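Putative uncharacterized protein (Streptococcus mutans, PDB 3BGK) probably catalyses the ADP-dependent dehydration of the S form of NAD(P)HX, repairing this hydrated, damaged form of NAD(P)H. Local coordinates at residues A126-M131 against G259-F264; E216-A221 against T266-V271; Y281-L286 against Y291-T296. All blocks are in the same frame, centred on the assembly; numbering follows the deposited sequence.

Contact 1 (A126-M131 against G259-F264)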
# COMPACT_ATOMS: atom_id res chain seq x y z
N ALA A 126 22.62 8.72 -14.89
CA ALA A 126 22.23 9.61 -13.80
C ALA A 126 22.99 10.94 -13.81
O ALA A 126 24.16 10.99 -14.20
CB ALA A 126 22.43 8.91 -12.46
N ASP A 127 22.32 12.01 -13.38
CA ASP A 127 22.96 13.31 -13.13
C ASP A 127 23.40 13.43 -11.67
O ASP A 127 24.41 14.07 -11.37
CB ASP A 127 22.00 14.46 -13.44
CG ASP A 127 21.47 14.42 -14.86
OD1 ASP A 127 22.28 14.40 -15.81
OD2 ASP A 127 20.23 14.42 -15.02
N VAL A 128 22.63 12.81 -10.78
CA VAL A 128 22.88 12.85 -9.34
C VAL A 128 22.86 11.42 -8.80
O VAL A 128 21.94 10.66 -9.10
CB VAL A 128 21.82 13.71 -8.62
CG1 VAL A 128 21.89 13.54 -7.10
CG2 VAL A 128 21.97 15.19 -9.00
N VAL A 129 23.88 11.06 -8.03
CA VAL A 129 23.92 9.74 -7.41
C VAL A 129 23.89 9.87 -5.89
O VAL A 129 24.81 10.43 -5.28
CB VAL A 129 25.14 8.90 -7.89
CG1 VAL A 129 25.21 7.56 -7.14
CG2 VAL A 129 25.06 8.66 -9.40
N LEU A 130 22.81 9.38 -5.29
CA LEU A 130 22.68 9.37 -3.84
C LEU A 130 22.96 7.97 -3.32
O LEU A 130 22.14 7.07 -3.46
CB LEU A 130 21.30 9.87 -3.39
CG LEU A 130 20.85 9.64 -1.94
CD1 LEU A 130 21.87 10.13 -0.90
CD2 LEU A 130 19.50 10.28 -1.69
N MSE A 131 24.12 7.80 -2.72
CA MSE A 131 24.50 6.51 -2.18
C MSE A 131 24.57 6.58 -0.67
O MSE A 131 25.13 7.51 -0.11
CB MSE A 131 25.83 6.10 -2.78
CG MSE A 131 26.30 4.71 -2.40
SE MSE A 131 28.09 4.38 -3.08
CE MSE A 131 28.95 6.07 -2.61
N GLY A 259 16.68 15.61 -4.76
CA GLY A 259 15.66 16.10 -5.68
C GLY A 259 15.89 17.56 -6.03
O GLY A 259 15.67 17.98 -7.18
N PHE A 260 16.33 18.34 -5.04
CA PHE A 260 16.62 19.75 -5.26
C PHE A 260 17.79 19.94 -6.23
O PHE A 260 17.65 20.66 -7.22
CB PHE A 260 16.89 20.47 -3.93
CG PHE A 260 15.64 21.03 -3.27
CD1 PHE A 260 14.56 20.20 -2.96
CD2 PHE A 260 15.57 22.38 -2.95
CE1 PHE A 260 13.42 20.71 -2.35
CE2 PHE A 260 14.43 22.91 -2.33
CZ PHE A 260 13.35 22.07 -2.03
N VAL A 261 18.91 19.27 -5.95
CA VAL A 261 20.13 19.43 -6.75
C VAL A 261 19.94 18.93 -8.19
O VAL A 261 20.62 19.40 -9.11
CB VAL A 261 21.39 18.78 -6.10
CG1 VAL A 261 21.67 19.40 -4.74
CG2 VAL A 261 21.24 17.27 -5.97
N ALA A 262 19.01 18.00 -8.37
CA ALA A 262 18.66 17.46 -9.69
C ALA A 262 18.03 18.50 -10.62
O ALA A 262 18.25 18.46 -11.82
CB ALA A 262 17.73 16.26 -9.53
N GLN A 263 17.26 19.43 -10.06
CA GLN A 263 16.47 20.37 -10.86
C GLN A 263 16.91 21.83 -10.76
O GLN A 263 16.65 22.61 -11.69
CB GLN A 263 14.97 20.25 -10.50
CG GLN A 263 14.65 20.58 -9.04
CD GLN A 263 13.35 19.98 -8.55
OE1 GLN A 263 12.26 20.41 -8.93
NE2 GLN A 263 13.45 18.99 -7.68
N PHE A 264 17.55 22.22 -9.66
CA PHE A 264 18.00 23.61 -9.48
C PHE A 264 19.52 23.71 -9.60
O PHE A 264 20.25 23.27 -8.71
CB PHE A 264 17.54 24.19 -8.13
CG PHE A 264 16.06 24.05 -7.87
CD1 PHE A 264 15.13 24.72 -8.65
CD2 PHE A 264 15.61 23.25 -6.82
CE1 PHE A 264 13.76 24.59 -8.40
CE2 PHE A 264 14.23 23.11 -6.56
CZ PHE A 264 13.31 23.78 -7.35

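Contact 2 (E216-A221 against T266-V271)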
# COMPACT_ATOMS: atom_id res chain seq x y z
N GLU A 216 34.66 22.67 -3.15
CA GLU A 216 33.23 22.83 -3.40
C GLU A 216 32.35 21.91 -2.53
O GLU A 216 31.12 22.04 -2.51
CB GLU A 216 32.92 22.61 -4.89
CG GLU A 216 33.63 23.58 -5.85
CD GLU A 216 35.00 23.08 -6.32
OE1 GLU A 216 35.82 22.65 -5.48
OE2 GLU A 216 35.27 23.14 -7.54
N THR A 217 32.99 20.99 -1.80
CA THR A 217 32.28 20.02 -0.97
C THR A 217 31.32 20.70 -0.00
O THR A 217 31.68 21.64 0.70
CB THR A 217 33.27 19.13 -0.18
OG1 THR A 217 34.23 18.57 -1.09
CG2 THR A 217 32.55 17.99 0.55
N ILE A 218 30.08 20.22 -0.00
CA ILE A 218 29.06 20.68 0.93
C ILE A 218 28.89 19.62 2.00
O ILE A 218 28.81 18.43 1.70
CB ILE A 218 27.71 20.96 0.22
CG1 ILE A 218 27.90 21.99 -0.89
CG2 ILE A 218 26.66 21.44 1.22
CD1 ILE A 218 26.91 21.86 -2.02
N LEU A 219 28.87 20.05 3.26
CA LEU A 219 28.58 19.16 4.36
C LEU A 219 27.27 19.59 5.01
O LEU A 219 27.08 20.75 5.36
CB LEU A 219 29.72 19.19 5.38
CG LEU A 219 29.55 18.39 6.68
CD1 LEU A 219 29.85 16.92 6.44
CD2 LEU A 219 30.47 18.94 7.75
N VAL A 220 26.37 18.63 5.15
CA VAL A 220 25.12 18.84 5.85
C VAL A 220 25.26 18.11 7.18
O VAL A 220 25.15 16.89 7.25
CB VAL A 220 23.91 18.31 5.05
CG1 VAL A 220 22.61 18.59 5.78
CG2 VAL A 220 23.87 18.93 3.66
N ALA A 221 25.52 18.87 8.24
CA ALA A 221 25.75 18.29 9.56
C ALA A 221 24.43 18.00 10.28
O ALA A 221 24.01 18.76 11.15
CB ALA A 221 26.66 19.19 10.40
N THR A 266 21.58 26.43 -9.99
CA THR A 266 22.27 27.60 -9.48
C THR A 266 23.19 27.19 -8.32
O THR A 266 23.50 25.99 -8.17
CB THR A 266 21.28 28.73 -9.10
OG1 THR A 266 22.02 29.92 -8.79
CG2 THR A 266 20.40 28.32 -7.91
N ASP A 267 23.65 28.14 -7.51
CA ASP A 267 24.60 27.85 -6.42
C ASP A 267 24.22 26.60 -5.63
O ASP A 267 23.15 26.54 -5.00
CB ASP A 267 24.75 29.05 -5.49
CG ASP A 267 25.91 28.90 -4.52
OD1 ASP A 267 26.92 28.24 -4.88
OD2 ASP A 267 25.82 29.43 -3.39
N ARG A 268 25.11 25.61 -5.65
CA ARG A 268 24.82 24.30 -5.06
C ARG A 268 24.69 24.32 -3.53
O ARG A 268 23.92 23.54 -2.96
CB ARG A 268 25.86 23.27 -5.52
CG ARG A 268 25.39 21.81 -5.37
CD ARG A 268 26.32 20.83 -6.09
NE ARG A 268 27.74 21.10 -5.83
CZ ARG A 268 28.58 21.66 -6.70
NH1 ARG A 268 28.16 22.01 -7.91
NH2 ARG A 268 29.84 21.87 -6.36
N PHE A 269 25.43 25.21 -2.87
CA PHE A 269 25.29 25.40 -1.42
C PHE A 269 23.89 25.89 -1.05
O PHE A 269 23.29 25.40 -0.08
CB PHE A 269 26.34 26.37 -0.87
CG PHE A 269 26.10 26.78 0.56
CD1 PHE A 269 26.64 26.04 1.61
CD2 PHE A 269 25.32 27.90 0.86
CE1 PHE A 269 26.41 26.41 2.93
CE2 PHE A 269 25.09 28.27 2.17
CZ PHE A 269 25.64 27.53 3.22
N GLU A 270 23.37 26.86 -1.79
CA GLU A 270 22.07 27.43 -1.47
C GLU A 270 20.93 26.46 -1.81
O GLU A 270 19.91 26.41 -1.11
CB GLU A 270 21.88 28.77 -2.17
CG GLU A 270 22.92 29.83 -1.76
CD GLU A 270 22.54 31.24 -2.18
OE1 GLU A 270 21.99 31.42 -3.30
OE2 GLU A 270 22.79 32.18 -1.38
N VAL A 271 21.14 25.68 -2.87
CA VAL A 271 20.19 24.66 -3.32
C VAL A 271 20.02 23.57 -2.26
O VAL A 271 18.90 23.21 -1.90
CB VAL A 271 20.60 24.04 -4.69
CG1 VAL A 271 19.80 22.78 -4.97
CG2 VAL A 271 20.41 25.04 -5.81

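Contact 3 (Y281-L286 against Y291-T296)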
# COMPACT_ATOMS: atom_id res chain seq x y z
N TYR A 281 10.90 22.95 7.75
CA TYR A 281 9.78 23.88 7.63
C TYR A 281 8.46 23.13 7.51
O TYR A 281 7.47 23.51 8.13
CB TYR A 281 9.98 24.81 6.44
CG TYR A 281 8.81 25.70 6.10
CD1 TYR A 281 8.63 26.92 6.73
CD2 TYR A 281 7.89 25.32 5.13
CE1 TYR A 281 7.56 27.75 6.41
CE2 TYR A 281 6.82 26.13 4.81
CZ TYR A 281 6.65 27.34 5.45
OH TYR A 281 5.59 28.15 5.13
N ILE A 282 8.45 22.07 6.70
CA ILE A 282 7.26 21.22 6.54
C ILE A 282 6.93 20.51 7.87
O ILE A 282 5.77 20.49 8.30
CB ILE A 282 7.42 20.22 5.36
CG1 ILE A 282 7.40 20.97 4.03
CG2 ILE A 282 6.31 19.16 5.39
CD1 ILE A 282 7.99 20.20 2.85
N ALA A 283 7.96 19.97 8.51
CA ALA A 283 7.83 19.32 9.81
C ALA A 283 7.22 20.26 10.84
O ALA A 283 6.36 19.85 11.63
CB ALA A 283 9.18 18.79 10.29
N ASP A 284 7.65 21.53 10.81
CA ASP A 284 7.08 22.58 11.66
C ASP A 284 5.60 22.79 11.41
O ASP A 284 4.83 22.94 12.35
CB ASP A 284 7.84 23.91 11.52
CG ASP A 284 9.05 24.01 12.44
OD1 ASP A 284 9.69 22.96 12.71
OD2 ASP A 284 9.37 25.12 12.91
N GLN A 285 5.20 22.81 10.14
CA GLN A 285 3.77 22.94 9.79
C GLN A 285 2.94 21.76 10.25
O GLN A 285 1.85 21.94 10.81
CB GLN A 285 3.59 23.13 8.29
CG GLN A 285 3.66 24.57 7.86
CD GLN A 285 3.53 24.73 6.36
OE1 GLN A 285 3.12 23.81 5.64
NE2 GLN A 285 3.88 25.91 5.87
N LEU A 286 3.46 20.55 10.03
CA LEU A 286 2.78 19.32 10.43
C LEU A 286 2.72 19.11 11.95
O LEU A 286 1.87 18.36 12.44
CB LEU A 286 3.42 18.09 9.74
CG LEU A 286 3.16 17.91 8.24
CD1 LEU A 286 3.99 16.78 7.67
CD2 LEU A 286 1.68 17.70 7.95
N TYR A 291 2.08 15.08 17.27
CA TYR A 291 3.03 14.96 18.36
C TYR A 291 4.41 14.54 17.84
O TYR A 291 5.42 15.10 18.25
CB TYR A 291 2.51 13.93 19.36
CG TYR A 291 3.19 13.95 20.70
CD1 TYR A 291 3.00 15.01 21.58
CD2 TYR A 291 4.00 12.89 21.10
CE1 TYR A 291 3.62 15.01 22.82
CE2 TYR A 291 4.61 12.88 22.34
CZ TYR A 291 4.42 13.94 23.20
OH TYR A 291 5.03 13.93 24.43
N VAL A 292 4.41 13.55 16.96
CA VAL A 292 5.58 13.21 16.14
C VAL A 292 5.22 13.49 14.67
O VAL A 292 4.08 13.31 14.26
CB VAL A 292 6.03 11.73 16.35
CG1 VAL A 292 5.11 10.74 15.65
CG2 VAL A 292 7.46 11.53 15.89
N VAL A 293 6.19 13.96 13.89
CA VAL A 293 5.99 14.13 12.46
C VAL A 293 6.77 13.03 11.73
O VAL A 293 7.99 12.99 11.78
CB VAL A 293 6.38 15.55 11.95
CG1 VAL A 293 6.23 15.65 10.43
CG2 VAL A 293 5.54 16.60 12.63
N LEU A 294 6.04 12.14 11.07
CA LEU A 294 6.66 10.99 10.43
C LEU A 294 7.26 11.35 9.07
O LEU A 294 6.68 12.14 8.32
CB LEU A 294 5.67 9.81 10.31
CG LEU A 294 5.10 9.19 11.59
CD1 LEU A 294 4.22 8.00 11.26
CD2 LEU A 294 6.19 8.80 12.60
N PRO A 295 8.43 10.76 8.75
CA PRO A 295 9.16 11.03 7.51
C PRO A 295 8.29 10.93 6.24
O PRO A 295 8.37 11.80 5.37
CB PRO A 295 10.24 9.95 7.51
CG PRO A 295 10.46 9.64 8.96
CD PRO A 295 9.12 9.76 9.60
N THR A 296 7.45 9.90 6.15
CA THR A 296 6.56 9.75 4.98
C THR A 296 5.42 10.77 4.94
O THR A 296 4.87 11.03 3.87
CB THR A 296 5.93 8.34 4.88
OG1 THR A 296 5.18 8.06 6.07
CG2 THR A 296 7.00 7.28 4.67

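Contact 1 (A126-M131 against G259-F264)
Val128 meets Val261 and Ala262 where the inner strand 128-131 is covered by the C-terminal part of helix 249-263, an apolar sheet-to-helix junction of the three-layer, ribokinase-like alpha/beta fold. The touching is done by methyl groups: Val128 CG2 lies 3.7 Å from Val261 CG2, and Val128 CG1 follows at 4.0 Å from the same Val261 methyl. The two valines cross at about a right angle, with Val261 CG2 set against both branches of its partner. Val128 puts CG1 anti to its backbone N (chi1 169°), which sets CG2 beside that N and within 4.1 Å of Ala262 CA. Ala262 CB is a looser neighbour, 4.4 Å from Val128 CG2. No hydrogen bond joins the segments.

The next shell keeps Val128 in place from both flanks. Its backbone bonds to Arg60 and Leu62 on the parallel strand 60-64, and its side chain also touches Val61, which Ala262 touches too; Thr157 and Ile159 of strand 157-161 pack on it from the other neighbouring strand. Just before the strand, Asp127 OD2 takes a hydrogen bond from Arg60 N. Val129 and Met131, a selenomethionine, pack instead on helix 139-151, so helices cover both sides of the strand. Residues predicted to bind nucleotide and substrate, Gly250 and Asp251, stand near the start of helix 249-263, whereas this contact lies by its far end. Near that end Phe260 packs on helix 268-287, and Phe264, just beyond, on Val271 of that helix and on Tyr291 of the second subunit. Phe264 CE2 sits 3.9 Å above the plane of the Phe260 ring, off toward its rim, while Phe260 O accepts from Phe264 N at 2.9 Å and from Gln263 N at 3.1 Å.

Contact 2 (E216-A221 against T266-V271)
Ile218 has the largest share of the buried surface, pushing its terminal methyl from strand 218-221 against the first turn of helix 268-287, one of the helices that cover the sheet in this alpha/beta sandwich. Ile218 CD1 reaches main chain and side chain together: it lies 3.6 Å from Arg268 O, 3.8 Å from Phe269 N and 3.7 Å from Arg268 CG. The torsion chi1 of -58° sets Ile218 CG1 anti to the carbonyl carbon and points the longer branch at the helix.

Arg268 runs nearly straight through chi2 and bends at chi3 (46°), which brings its guanidinium group toward Glu216. The carbon Glu216 CB stands at the guanidinium edge, in its plane, 3.5 Å from Arg268 NH2. Phe269 is covered more loosely, its ring also packing on Ile228 and Gln230 of strand 227-230. The side chain of Ile218 is about 10 Å from that of Thr226, a predicted AMP-binding residue.

The opposite charges are near but form no salt bridge: the Glu216 chain bends away, leaving OE2 5.7 Å from Arg268 NH2. Attraction across that gap may contribute, but close contact rests on carbon against the arginine chain, a peptide group and the guanidinium edge.

Contact 3 (Y281-L286 against Y291-T296)
Next in the chain to Ala283, whose carbonyl touches Val293, Asp284 presents OD1 to two partners: it is hydrogen-bonded to Tyr243 OH and to Gly240 N. The loop holding Tyr243 also reaches 291-296, through a backbone hydrogen bond with Val293. Across the contact itself the meeting is apolar. Val293 CG1 lies 3.7 Å from Leu286 CD1 and 3.8 Å from Leu286 CB, and the two side chains cross at about a right angle. With CG1 anti to the backbone N (chi1 176°), Val293 directs CG2 at the helix backbone, 3.5 Å from Ala283 O. Ala283 CB stands farther off, 4.3 Å from Val293 CG1.

These residues form the turn between the last two helices of the chain, 268-287 and 295-310: the first is near its end, the connecting chain folds back with Val293 against it, and Leu294 occupies the N-cap position of the second. Ile298 of helix 295-310 packs on both Ala283 and Val293. The returning chain also faces a third subunit of the tetramer, in which Lys47 O is hydrogen-bonded to Tyr291 OH and Glu107 OE2 to Thr296 OG1.

How the contacts relate
Contacts 1 and 2 both press a helix on the same sheet, and they touch each other: Phe260 and Phe264 of contact 1 pack on Val271 of contact 2, where a short loop joins helix 249-263 to helix 268-287. Contact 1 is wholly buried and made of small apolar side chains, two valines and an alanine, whereas contact 2 is partly buried and mixes an isoleucine with charged residues. Contact 3 shares helix 268-287 with contact 2, but at the opposite end, their centres about 24 Å apart; it joins helix to loop without a strand. Though buried, it lies about 18 Å from the chain centre, against 8 Å for contact 1. Contacts 1 and 3 border neighbouring subunits; contact 2 touches none.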